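Local structure of OxyA protein (Actinoplanes teichomyceticus, 5HH3) at residues R22-P27 / G250-A255; E380-P385 / D389-L394. The protein belongs to the cytochrome P450 family and, as a haem-dependent phenolic coupling enzyme, probably cross-links aromatic side chains of the peptide precursor in glycopeptide antibiotic biosynthesis. All blocks are in the same frame, centred on the assembly; numbering follows the deposited sequence.

Contact 1 of 2, residues R22-P27 / G250-A255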
# COMPACT_ATOMS: atom_id res chain seq x y z
N ARG B 22 6.38 -16.24 8.89
CA ARG B 22 6.88 -17.61 9.08
C ARG B 22 6.95 -17.94 10.56
O ARG B 22 7.22 -17.07 11.38
CB ARG B 22 8.28 -17.77 8.47
CG ARG B 22 8.43 -17.32 7.03
CD ARG B 22 7.83 -18.30 6.05
NE ARG B 22 8.64 -19.50 5.84
CZ ARG B 22 9.53 -19.70 4.87
NH1 ARG B 22 9.82 -18.77 3.97
NH2 ARG B 22 10.16 -20.87 4.81
N ASP B 23 6.68 -19.20 10.88
CA ASP B 23 6.91 -19.73 12.22
C ASP B 23 8.20 -20.53 12.12
O ASP B 23 8.20 -21.70 11.71
CB ASP B 23 5.75 -20.61 12.67
CG ASP B 23 5.96 -21.19 14.06
OD1 ASP B 23 6.93 -20.82 14.76
OD2 ASP B 23 5.15 -22.04 14.45
N ARG B 24 9.31 -19.87 12.47
CA ARG B 24 10.64 -20.39 12.19
C ARG B 24 10.76 -20.64 10.67
O ARG B 24 10.72 -19.69 9.91
CB ARG B 24 10.97 -21.58 13.10
CG ARG B 24 10.82 -21.24 14.58
CD ARG B 24 11.21 -22.35 15.55
NE ARG B 24 12.67 -22.55 15.54
CZ ARG B 24 13.33 -23.55 14.94
NH1 ARG B 24 12.68 -24.52 14.29
NH2 ARG B 24 14.67 -23.60 15.01
N PHE B 25 10.84 -21.89 10.21
CA PHE B 25 10.90 -22.21 8.78
C PHE B 25 9.55 -22.53 8.15
O PHE B 25 9.47 -22.69 6.92
CB PHE B 25 11.85 -23.39 8.53
CG PHE B 25 13.23 -23.16 9.04
CD1 PHE B 25 14.09 -22.34 8.34
CD2 PHE B 25 13.65 -23.71 10.22
CE1 PHE B 25 15.37 -22.10 8.80
CE2 PHE B 25 14.93 -23.47 10.70
CZ PHE B 25 15.78 -22.66 9.99
N ASP B 26 8.51 -22.66 8.97
CA ASP B 26 7.22 -23.12 8.51
C ASP B 26 6.27 -22.01 8.08
O ASP B 26 6.33 -20.91 8.62
CB ASP B 26 6.55 -23.93 9.58
CG ASP B 26 7.37 -25.12 10.01
OD1 ASP B 26 8.29 -25.53 9.27
OD2 ASP B 26 7.06 -25.62 11.08
N PRO B 27 5.34 -22.33 7.15
CA PRO B 27 4.17 -21.48 6.90
C PRO B 27 3.34 -21.29 8.17
O PRO B 27 3.26 -22.23 8.96
CB PRO B 27 3.34 -22.31 5.91
CG PRO B 27 4.27 -23.34 5.36
CD PRO B 27 5.26 -23.61 6.43
N GLY B 250 20.00 -19.99 5.24
CA GLY B 250 20.79 -21.20 5.06
C GLY B 250 21.70 -21.51 6.23
O GLY B 250 21.73 -22.65 6.70
N ALA B 251 22.45 -20.50 6.69
CA ALA B 251 23.30 -20.66 7.86
C ALA B 251 22.48 -21.08 9.10
O ALA B 251 22.96 -21.90 9.90
CB ALA B 251 24.08 -19.38 8.15
N TRP B 252 21.27 -20.54 9.24
CA TRP B 252 20.38 -20.91 10.35
C TRP B 252 19.98 -22.38 10.24
O TRP B 252 20.06 -23.11 11.22
CB TRP B 252 19.16 -19.99 10.40
CG TRP B 252 18.18 -20.22 11.53
CD1 TRP B 252 18.40 -20.90 12.69
CD2 TRP B 252 16.85 -19.71 11.62
NE1 TRP B 252 17.29 -20.88 13.47
CE2 TRP B 252 16.32 -20.15 12.85
CE3 TRP B 252 16.04 -18.93 10.77
CZ2 TRP B 252 15.02 -19.84 13.27
CZ3 TRP B 252 14.75 -18.62 11.18
CH2 TRP B 252 14.25 -19.07 12.42
N LEU B 253 19.56 -22.80 9.05
CA LEU B 253 19.21 -24.20 8.79
C LEU B 253 20.39 -25.14 9.06
O LEU B 253 20.19 -26.24 9.59
CB LEU B 253 18.67 -24.39 7.37
CG LEU B 253 18.08 -25.77 7.02
CD1 LEU B 253 16.83 -26.05 7.82
CD2 LEU B 253 17.77 -25.89 5.55
N MET B 254 21.60 -24.71 8.70
CA MET B 254 22.81 -25.50 8.98
C MET B 254 23.11 -25.65 10.47
O MET B 254 23.41 -26.75 10.92
CB MET B 254 24.03 -24.93 8.28
CG MET B 254 23.92 -24.99 6.76
SD MET B 254 25.25 -24.08 5.96
CE MET B 254 26.64 -24.97 6.70
N ALA B 255 23.03 -24.56 11.23
CA ALA B 255 23.13 -24.62 12.69
C ALA B 255 21.97 -25.44 13.33
O ALA B 255 22.17 -26.18 14.28
CB ALA B 255 23.20 -23.21 13.27
O HOH W 1 16.53 -21.95 16.04
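The ring of Phe25 slides between Trp252 and Leu253, two consecutive residues of one helix, each covering one of its faces. Its leading atom, CZ, sits over the indole 3.5 Å from Trp252 CD2. The six-membered rings are 4.4 Å apart at their centroids with planes at 40°, tilted rather than stacked. On the opposite face Leu253 CD1 makes a CH-pi contact, 4.2 Å from the Phe25 ring centroid. Trp252 extends toward the turn because its CG lies anti to the backbone N (chi1 -178°), bringing CH2 to 3.9 Å from Arg24 CA. The Arg24 guanidinium stands almost perpendicular to the indole, at 85°, and one water accepts from both Arg24 NH2 (2.7 Å) and Trp252 NE1 (2.9 Å), in the plane of each group; the same NH2 forms a salt bridge with Asp256. Behind this shell, Arg22 NH2 donates to Phe25 O at 2.9 Å, from above the carbonyl plane, and Arg319 also bonds that oxygen. The turn from Asp23 to Asp26 is type II', with Arg24 and Phe25 at its corners: a two-residue beta-hairpin whose tip packs on the C-terminal end of the long helix 225-256, the central helix of the P450 fold.

Contact 2 of 2, residues E380-P385 / D389-L394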
# COMPACT_ATOMS: atom_id res chain seq x y z
N GLU B 380 15.07 -16.95 20.85
CA GLU B 380 14.37 -17.01 19.57
C GLU B 380 14.99 -16.07 18.55
O GLU B 380 15.44 -14.96 18.87
CB GLU B 380 12.88 -16.70 19.74
CG GLU B 380 12.11 -17.66 20.64
CD GLU B 380 12.02 -19.08 20.11
OE1 GLU B 380 11.57 -19.27 18.95
OE2 GLU B 380 12.38 -20.03 20.86
N ILE B 381 15.02 -16.53 17.31
CA ILE B 381 15.51 -15.70 16.21
C ILE B 381 14.38 -14.79 15.75
O ILE B 381 13.27 -15.25 15.55
CB ILE B 381 16.18 -16.59 15.14
CG1 ILE B 381 17.56 -17.01 15.69
CG2 ILE B 381 16.33 -15.85 13.81
CD1 ILE B 381 18.07 -18.31 15.16
N ARG B 382 14.67 -13.49 15.64
CA ARG B 382 13.68 -12.48 15.28
C ARG B 382 13.61 -12.34 13.77
O ARG B 382 14.62 -12.14 13.09
CB ARG B 382 14.04 -11.12 15.88
CG ARG B 382 14.27 -11.14 17.39
CD ARG B 382 13.73 -9.87 18.03
NE ARG B 382 14.17 -9.72 19.42
CZ ARG B 382 15.19 -8.98 19.85
NH1 ARG B 382 15.95 -8.27 19.01
NH2 ARG B 382 15.46 -8.94 21.16
N LEU B 383 12.39 -12.43 13.25
CA LEU B 383 12.15 -12.32 11.83
C LEU B 383 11.45 -11.00 11.57
O LEU B 383 10.52 -10.63 12.29
CB LEU B 383 11.29 -13.48 11.36
CG LEU B 383 11.92 -14.86 11.52
CD1 LEU B 383 10.93 -15.92 11.06
CD2 LEU B 383 13.21 -14.96 10.74
N GLY B 384 11.90 -10.28 10.54
CA GLY B 384 11.30 -9.02 10.12
C GLY B 384 10.10 -9.27 9.24
O GLY B 384 9.69 -10.42 9.03
N PRO B 385 9.52 -8.20 8.68
CA PRO B 385 8.45 -8.38 7.71
C PRO B 385 8.90 -9.27 6.53
O PRO B 385 10.07 -9.29 6.21
CB PRO B 385 8.18 -6.95 7.23
CG PRO B 385 8.64 -6.08 8.34
CD PRO B 385 9.81 -6.78 8.94
N ASP B 389 13.24 -12.77 6.44
CA ASP B 389 14.19 -11.79 6.85
C ASP B 389 14.68 -12.07 8.27
O ASP B 389 14.09 -11.61 9.27
CB ASP B 389 13.54 -10.41 6.76
CG ASP B 389 14.44 -9.31 7.25
OD1 ASP B 389 15.67 -9.51 7.26
OD2 ASP B 389 13.92 -8.26 7.64
N VAL B 390 15.77 -12.84 8.36
CA VAL B 390 16.43 -13.07 9.64
C VAL B 390 17.12 -11.77 10.03
O VAL B 390 18.04 -11.34 9.35
CB VAL B 390 17.46 -14.21 9.58
CG1 VAL B 390 18.08 -14.43 10.97
CG2 VAL B 390 16.82 -15.48 9.05
N GLU B 391 16.69 -11.17 11.13
CA GLU B 391 17.19 -9.87 11.55
C GLU B 391 18.60 -9.93 12.19
O GLU B 391 19.39 -9.00 12.03
CB GLU B 391 16.21 -9.21 12.51
CG GLU B 391 14.85 -8.94 11.85
CD GLU B 391 13.91 -8.15 12.73
OE1 GLU B 391 13.11 -7.36 12.17
OE2 GLU B 391 13.96 -8.30 13.96
N ALA B 392 18.89 -11.01 12.90
CA ALA B 392 20.22 -11.21 13.51
C ALA B 392 20.40 -12.70 13.78
O ALA B 392 19.44 -13.37 14.17
CB ALA B 392 20.33 -10.41 14.80
N LEU B 393 21.57 -13.24 13.48
CA LEU B 393 21.82 -14.67 13.63
C LEU B 393 23.19 -14.90 14.28
O LEU B 393 24.20 -15.06 13.60
CB LEU B 393 21.72 -15.36 12.27
CG LEU B 393 21.81 -16.89 12.27
CD1 LEU B 393 20.60 -17.50 12.97
CD2 LEU B 393 21.90 -17.40 10.85
N LEU B 394 23.18 -14.91 15.61
CA LEU B 394 24.41 -15.03 16.39
C LEU B 394 24.83 -16.48 16.44
O LEU B 394 24.17 -17.30 17.07
CB LEU B 394 24.25 -14.47 17.81
CG LEU B 394 24.50 -12.97 17.94
CD1 LEU B 394 25.98 -12.63 17.80
CD2 LEU B 394 23.67 -12.16 16.94
O HOH W 2 17.29 -12.76 15.95
O HOH W 3 10.38 -12.69 7.46
O HOH W 4 11.88 -7.35 6.11
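Glu391, Ile381 and Asp389 bury the most surface where 380-385 and 389-394 run antiparallel, and each meets the facing chain in its own way. Glu391 joins by main chain first: its N donates to Arg382 O at 3.0 Å, almost in line with the carbonyl. Its extended side chain then reaches across the opposite backbone, bringing OE1 to 3.2 Å from Gly384 CA and OE2 to 3.4 Å from Arg382 CB. The Arg382 guanidinium leads away, NH1 remaining 5.4 Å from Glu391 OE2, too far for a salt bridge.

Asp389 supplies the matching backbone bond, its O receiving Gly384 N at 2.9 Å in the carbonyl plane. These two bonds flank Leu383 and Val390, a single antiparallel bridge of the non-hydrogen-bonded kind. With CG anti to N (chi1 177°), the Asp389 carboxylate turns toward Gly384, whose lack of a side chain lets it and Glu391 draw in together. A water donates to both Asp389 OD2 and Pro385 O, each at 2.7 Å; others join Gly384 O to Asp389 N and Arg382 N to Ala392 O.

Ile381 contributes only carbon. Its CG2 branch meets Val390 CG1 at 3.6 Å, while CD1 presses tightly on Leu393 CD1. Leu383 extends this apolar side, which Trp252 of helix 225-256 covers.

The chemistry is thus divided: backbone bonds and bridging waters set the pairing, aliphatic groups seat it on the protein, and the Glu391 carboxylate stays at the exposed surface.

Overall arrangement
The two contacts meet mainly at Trp252. The centres of contact 1 and contact 2 lie about 10 Å apart, on the same side of the chain's centre. Trp252, which receives the 22-27 hairpin, also packs against Ile381, Leu383, Val390 and Leu393, and the hairpin backbone at Arg22 O touches the Leu383 side chain. They come in series along the chain: contact 1 joins the N-terminal region to the end of helix 225-256, and contact 2 opens only later, between strands 373-374 and 394-396. N-terminal hairpin, long central helix and C-terminal loop are therefore brought together largely around one tryptophan. Both contacts lie away from the annotated haem-binding residues, Leu253 and Asp389 each having side chains about 13 Å from the haem.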